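Local structure of homoserine O-acetyltransferase (Bacillus anthracis str. 'Ames Ancestor', 3I1I) at residues N43-A57 with Q85-Q98. The protein probably transfers an acetyl group from acetyl-CoA to the hydroxyl of L-homoserine. Residues are numbered along the deposited sequence; the frame is centred on the assembly and turned at random.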
loop_
_atom_site.group_PDB
_atom_site.type_symbol
_atom_site.label_atom_id
_atom_site.label_comp_id
_atom_site.label_asym_id
_atom_site.label_seq_id
_atom_site.Cartn_x
_atom_site.Cartn_y
_atom_site.Cartn_z
ATOM N N ASN A 43 38.456 -10.453 19.770
ATOM C CA ASN A 43 37.371 -11.418 19.539
ATOM C C ASN A 43 35.959 -10.793 19.519
ATOM O O ASN A 43 34.980 -11.418 19.918
ATOM C CB ASN A 43 37.462 -12.533 20.585
ATOM C CG ASN A 43 37.191 -12.039 21.986
ATOM O OD1 ASN A 43 37.382 -10.848 22.280
ATOM N ND2 ASN A 43 36.688 -12.928 22.846
ATOM N N VAL A 44 35.863 -9.560 19.044
ATOM C CA VAL A 44 34.584 -8.844 19.045
ATOM C C VAL A 44 33.803 -8.988 17.730
ATOM O O VAL A 44 34.340 -8.747 16.641
ATOM C CB VAL A 44 34.773 -7.329 19.325
ATOM C CG1 VAL A 44 33.403 -6.616 19.431
ATOM C CG2 VAL A 44 35.630 -7.123 20.599
ATOM N N ILE A 45 32.533 -9.368 17.856
ATOM C CA ILE A 45 31.597 -9.432 16.735
ATOM C C ILE A 45 30.447 -8.489 17.024
ATOM O O ILE A 45 29.799 -8.605 18.057
ATOM C CB ILE A 45 31.046 -10.857 16.550
ATOM C CG1 ILE A 45 32.205 -11.831 16.272
ATOM C CG2 ILE A 45 30.039 -10.872 15.435
ATOM C CD1 ILE A 45 31.818 -13.329 15.977
ATOM N N LEU A 46 30.207 -7.543 16.135
ATOM C CA LEU A 46 29.086 -6.629 16.275
ATOM C C LEU A 46 27.950 -7.136 15.405
ATOM O O LEU A 46 28.176 -7.414 14.243
ATOM C CB LEU A 46 29.502 -5.212 15.843
ATOM C CG LEU A 46 28.401 -4.145 15.847
ATOM C CD1 LEU A 46 27.767 -3.964 17.242
ATOM C CD2 LEU A 46 28.929 -2.836 15.268
ATOM N N ILE A 47 26.765 -7.307 15.998
ATOM C CA ILE A 47 25.528 -7.734 15.333
ATOM C C ILE A 47 24.621 -6.509 15.228
ATOM O O ILE A 47 24.442 -5.764 16.190
ATOM C CB ILE A 47 24.733 -8.760 16.196
ATOM C CG1 ILE A 47 25.570 -9.993 16.546
ATOM C CG2 ILE A 47 23.450 -9.234 15.486
ATOM C CD1 ILE A 47 26.039 -10.789 15.399
ATOM N N CYS A 48 24.023 -6.307 14.065
ATOM C CA CYS A 48 23.133 -5.179 13.845
ATOM C C CYS A 48 21.731 -5.704 13.598
ATOM O O CYS A 48 21.559 -6.685 12.861
ATOM C CB CYS A 48 23.592 -4.434 12.627
ATOM S SG CYS A 48 25.311 -3.925 12.735
ATOM N N HIS A 49 20.735 -5.033 14.168
ATOM C CA HIS A 49 19.364 -5.522 14.107
ATOM C C HIS A 49 18.532 -5.023 12.916
ATOM O O HIS A 49 18.864 -4.024 12.287
ATOM C CB HIS A 49 18.669 -5.336 15.464
ATOM C CG HIS A 49 18.077 -3.985 15.703
ATOM N ND1 HIS A 49 16.975 -3.518 15.020
ATOM C CD2 HIS A 49 18.346 -3.058 16.654
ATOM C CE1 HIS A 49 16.630 -2.334 15.500
ATOM N NE2 HIS A 49 17.437 -2.041 16.506
ATOM N N TYR A 50 17.481 -5.767 12.591
ATOM C CA TYR A 50 16.653 -5.466 11.425
ATOM C C TYR A 50 15.480 -4.541 11.809
ATOM O O TYR A 50 15.284 -4.238 12.982
ATOM C CB TYR A 50 16.147 -6.756 10.711
ATOM C CG TYR A 50 15.336 -7.693 11.558
ATOM C CD1 TYR A 50 13.953 -7.570 11.632
ATOM C CD2 TYR A 50 15.952 -8.689 12.323
ATOM C CE1 TYR A 50 13.174 -8.429 12.437
ATOM C CE2 TYR A 50 15.203 -9.557 13.121
ATOM C CZ TYR A 50 13.809 -9.420 13.155
ATOM O OH TYR A 50 13.065 -10.258 13.918
ATOM N N PHE A 51 14.726 -4.135 10.778
ATOM C CA PHE A 51 13.698 -3.055 10.809
ATOM C C PHE A 51 12.944 -2.913 12.121
ATOM O O PHE A 51 13.048 -1.899 12.787
ATOM C CB PHE A 51 12.671 -3.260 9.643
ATOM C CG PHE A 51 11.747 -2.070 9.400
ATOM C CD1 PHE A 51 11.984 -1.195 8.370
ATOM C CD2 PHE A 51 10.644 -1.844 10.211
ATOM C CE1 PHE A 51 11.162 -0.109 8.165
ATOM C CE2 PHE A 51 9.822 -0.756 10.015
ATOM C CZ PHE A 51 10.077 0.110 8.989
ATOM N N SER A 52 12.184 -3.927 12.478
ATOM C CA SER A 52 11.276 -3.853 13.636
ATOM C C SER A 52 11.836 -4.460 14.928
ATOM O O SER A 52 11.118 -4.504 15.921
ATOM C CB SER A 52 9.965 -4.587 13.303
ATOM O OG SER A 52 10.328 -5.877 12.806
ATOM N N ALA A 53 13.082 -4.922 14.910
ATOM C CA ALA A 53 13.711 -5.576 16.086
ATOM C C ALA A 53 14.410 -4.583 17.034
ATOM O O ALA A 53 14.102 -3.395 17.037
ATOM C CB ALA A 53 14.681 -6.677 15.633
ATOM N N THR A 54 15.341 -5.096 17.838
ATOM C CA THR A 54 16.003 -4.380 18.921
ATOM C C THR A 54 17.398 -4.989 19.140
ATOM O O THR A 54 17.777 -5.937 18.460
ATOM C CB THR A 54 15.200 -4.482 20.276
ATOM O OG1 THR A 54 15.329 -5.800 20.867
ATOM C CG2 THR A 54 13.737 -4.164 20.083
ATOM N N SER A 55 18.123 -4.478 20.136
ATOM C CA SER A 55 19.438 -5.001 20.509
ATOM C C SER A 55 19.426 -6.487 20.958
ATOM O O SER A 55 20.475 -7.126 21.031
ATOM C CB SER A 55 20.034 -4.139 21.636
ATOM O OG SER A 55 19.319 -4.367 22.856
ATOM N N HIS A 56 18.242 -7.017 21.250
ATOM C CA HIS A 56 18.098 -8.360 21.812
ATOM C C HIS A 56 18.286 -9.458 20.788
ATOM O O HIS A 56 17.353 -10.140 20.395
ATOM C CB HIS A 56 16.725 -8.505 22.486
ATOM C CG HIS A 56 16.671 -9.610 23.486
ATOM N ND1 HIS A 56 17.723 -9.884 24.343
ATOM C CD2 HIS A 56 15.688 -10.492 23.792
ATOM C CE1 HIS A 56 17.393 -10.912 25.109
ATOM N NE2 HIS A 56 16.161 -11.294 24.797
ATOM N N ALA A 57 19.522 -9.605 20.348
ATOM C CA ALA A 57 19.876 -10.596 19.350
ATOM C C ALA A 57 19.896 -12.018 19.920
ATOM O O ALA A 57 19.783 -12.972 19.173
ATOM C CB ALA A 57 21.255 -10.268 18.744
ATOM N N GLN A 85 33.824 -18.178 22.680
ATOM C CA GLN A 85 35.003 -17.714 21.953
ATOM C C GLN A 85 34.962 -16.246 21.597
ATOM O O GLN A 85 35.994 -15.586 21.581
ATOM C CB GLN A 85 35.065 -18.500 20.689
ATOM C CG GLN A 85 36.404 -18.525 20.087
ATOM C CD GLN A 85 36.432 -19.441 18.895
ATOM O OE1 GLN A 85 35.776 -20.506 18.885
ATOM N NE2 GLN A 85 37.195 -19.040 17.868
ATOM N N TYR A 86 33.776 -15.718 21.321
ATOM C CA TYR A 86 33.646 -14.340 20.867
ATOM C C TYR A 86 32.906 -13.462 21.887
ATOM O O TYR A 86 32.052 -13.927 22.659
ATOM C CB TYR A 86 32.919 -14.300 19.517
ATOM C CG TYR A 86 33.708 -14.945 18.411
ATOM C CD1 TYR A 86 34.886 -14.392 18.005
ATOM C CD2 TYR A 86 33.276 -16.114 17.781
ATOM C CE1 TYR A 86 35.642 -14.954 17.024
ATOM C CE2 TYR A 86 34.039 -16.700 16.772
ATOM C CZ TYR A 86 35.224 -16.102 16.399
ATOM O OH TYR A 86 36.041 -16.608 15.409
ATOM N N PHE A 87 33.246 -12.180 21.873
ATOM C CA PHE A 87 32.516 -11.193 22.638
ATOM C C PHE A 87 31.559 -10.552 21.640
ATOM O O PHE A 87 31.999 -9.888 20.700
ATOM C CB PHE A 87 33.499 -10.172 23.202
ATOM C CG PHE A 87 32.856 -9.099 24.000
ATOM C CD1 PHE A 87 32.177 -9.410 25.165
ATOM C CD2 PHE A 87 32.924 -7.798 23.599
ATOM C CE1 PHE A 87 31.578 -8.439 25.915
ATOM C CE2 PHE A 87 32.326 -6.794 24.350
ATOM C CZ PHE A 87 31.650 -7.119 25.515
ATOM N N VAL A 88 30.259 -10.735 21.834
ATOM C CA VAL A 88 29.272 -10.303 20.848
ATOM C C VAL A 88 28.503 -9.095 21.350
ATOM O O VAL A 88 28.058 -9.098 22.491
ATOM C CB VAL A 88 28.287 -11.450 20.537
ATOM C CG1 VAL A 88 27.176 -10.993 19.552
ATOM C CG2 VAL A 88 29.040 -12.679 20.024
ATOM N N ILE A 89 28.369 -8.054 20.512
ATOM C CA ILE A 89 27.641 -6.836 20.880
ATOM C C ILE A 89 26.484 -6.595 19.909
ATOM O O ILE A 89 26.580 -6.871 18.718
ATOM C CB ILE A 89 28.538 -5.565 20.791
ATOM C CG1 ILE A 89 29.862 -5.780 21.521
ATOM C CG2 ILE A 89 27.770 -4.294 21.313
ATOM C CD1 ILE A 89 30.923 -4.665 21.268
ATOM N N CYS A 90 25.393 -6.047 20.420
ATOM C CA CYS A 90 24.284 -5.638 19.589
ATOM C C CYS A 90 23.653 -4.425 20.209
ATOM O O CYS A 90 23.510 -4.368 21.414
ATOM C CB CYS A 90 23.277 -6.775 19.533
ATOM S SG CYS A 90 21.953 -6.473 18.327
ATOM N N THR A 91 23.227 -3.490 19.380
ATOM C CA THR A 91 22.749 -2.189 19.824
ATOM C C THR A 91 21.349 -1.882 19.272
ATOM O O THR A 91 20.957 -2.420 18.242
ATOM C CB THR A 91 23.724 -1.074 19.328
ATOM O OG1 THR A 91 23.690 -1.013 17.900
ATOM C CG2 THR A 91 25.181 -1.340 19.779
ATOM N N ASP A 92 20.609 -1.001 19.938
ATOM C CA ASP A 92 19.345 -0.522 19.409
ATOM C C ASP A 92 19.578 0.574 18.339
ATOM O O ASP A 92 20.309 1.513 18.570
ATOM C CB ASP A 92 18.482 0.129 20.501
ATOM C CG ASP A 92 18.051 -0.823 21.607
ATOM O OD1 ASP A 92 17.726 -2.002 21.341
ATOM O OD2 ASP A 92 17.988 -0.326 22.757
ATOM N N ASN A 93 18.890 0.482 17.208
ATOM C CA ASN A 93 18.977 1.477 16.161
ATOM C C ASN A 93 18.246 2.768 16.536
ATOM O O ASN A 93 17.261 2.748 17.304
ATOM C CB ASN A 93 18.391 0.905 14.877
ATOM C CG ASN A 93 19.153 -0.265 14.367
ATOM O OD1 ASN A 93 20.310 -0.476 14.728
ATOM N ND2 ASN A 93 18.524 -1.045 13.489
ATOM N N LEU A 94 18.728 3.892 16.013
ATOM C CA LEU A 94 17.941 5.148 16.043
ATOM C C LEU A 94 16.462 4.949 15.540
ATOM O O LEU A 94 16.198 4.101 14.672
ATOM C CB LEU A 94 18.594 6.205 15.137
ATOM C CG LEU A 94 19.812 7.031 15.564
ATOM C CD1 LEU A 94 20.344 7.764 14.317
ATOM C CD2 LEU A 94 19.417 8.021 16.688
ATOM N N CYS A 95 15.543 5.734 16.090
ATOM C CA CYS A 95 14.126 5.632 15.785
ATOM C C CYS A 95 13.565 4.203 15.890
ATOM O O CYS A 95 12.677 3.818 15.103
ATOM C CB CYS A 95 13.856 6.163 14.393
ATOM S SG CYS A 95 14.408 7.853 14.186
ATOM N N ASN A 96 14.059 3.434 16.869
ATOM C CA ASN A 96 13.603 2.074 17.035
ATOM C C ASN A 96 12.088 2.109 17.099
ATOM O O ASN A 96 11.526 2.953 17.801
ATOM C CB ASN A 96 14.182 1.441 18.297
ATOM C CG ASN A 96 13.898 -0.042 18.371
ATOM O OD1 ASN A 96 12.794 -0.451 18.724
ATOM N ND2 ASN A 96 14.902 -0.865 18.056
ATOM N N VAL A 97 11.428 1.225 16.366
ATOM C CA VAL A 97 9.969 1.298 16.256
ATOM C C VAL A 97 9.262 0.814 17.515
ATOM O O VAL A 97 8.170 1.299 17.846
ATOM C CB VAL A 97 9.423 0.545 15.011
ATOM C CG1 VAL A 97 10.129 1.044 13.775
ATOM C CG2 VAL A 97 9.565 -0.972 15.170
ATOM N N GLN A 98 9.878 -0.127 18.219
ATOM C CA GLN A 98 9.300 -0.696 19.440
ATOM C C GLN A 98 9.554 0.218 20.593
ATOM O O GLN A 98 10.106 -0.212 21.617
ATOM C CB GLN A 98 9.951 -2.020 19.777
ATOM C CG GLN A 98 9.680 -3.088 18.800
ATOM C CD GLN A 98 10.134 -4.416 19.342
ATOM O OE1 GLN A 98 9.789 -4.784 20.483
ATOM N NE2 GLN A 98 10.918 -5.160 18.538
HETATM O O HOH W 1 21.644 -2.712 15.576
HETATM O O HOH W 2 15.653 -0.619 12.909
HETATM O O HOH W 3 13.038 -1.150 15.431
#
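His49 lies flat against the side-chain amide of Asn93, the two planes only 18° apart, with ND2 over one ring face; the backbone at Ala53 and Thr54 covers the opposite face. Both ring nitrogens are engaged: His49 ND1 donates to Tyr50 O (2.7 Å) in the ring plane, while His49 NE2 accepts from the backbone N of Asn93 (3.0 Å), which sits tilted from that plane. With its CG wedged between backbone N and carbonyl carbon, chi1 84° sets the imidazole against the loop after strand 87-91, with Thr91 O at its edge. Farther along, Asn96 ND2 meets a lone pair of Ala53 O (2.8 Å), and Gln98, extended beyond CG, brings NE2 to Ser52 O (2.7 Å). Asp92 OD1 takes the N-H of Ser55, and its OD2 bridges to Lys9.

Upstream, strands 44-48 and 87-91 pair in parallel in the central sheet of the alpha/beta-hydrolase fold. Ile45 lays CD1 over a face of the Tyr86 ring, a CH-pi contact 3.7 Å from its centroid; Ile47 CG1 packs on Val88 CG1 (3.6 Å). ND1 as donor and NE2 as acceptor is consistent with a neutral imidazole protonated on ND1, whose rotation is fixed by both bonds as it ties together the loops following the two strands.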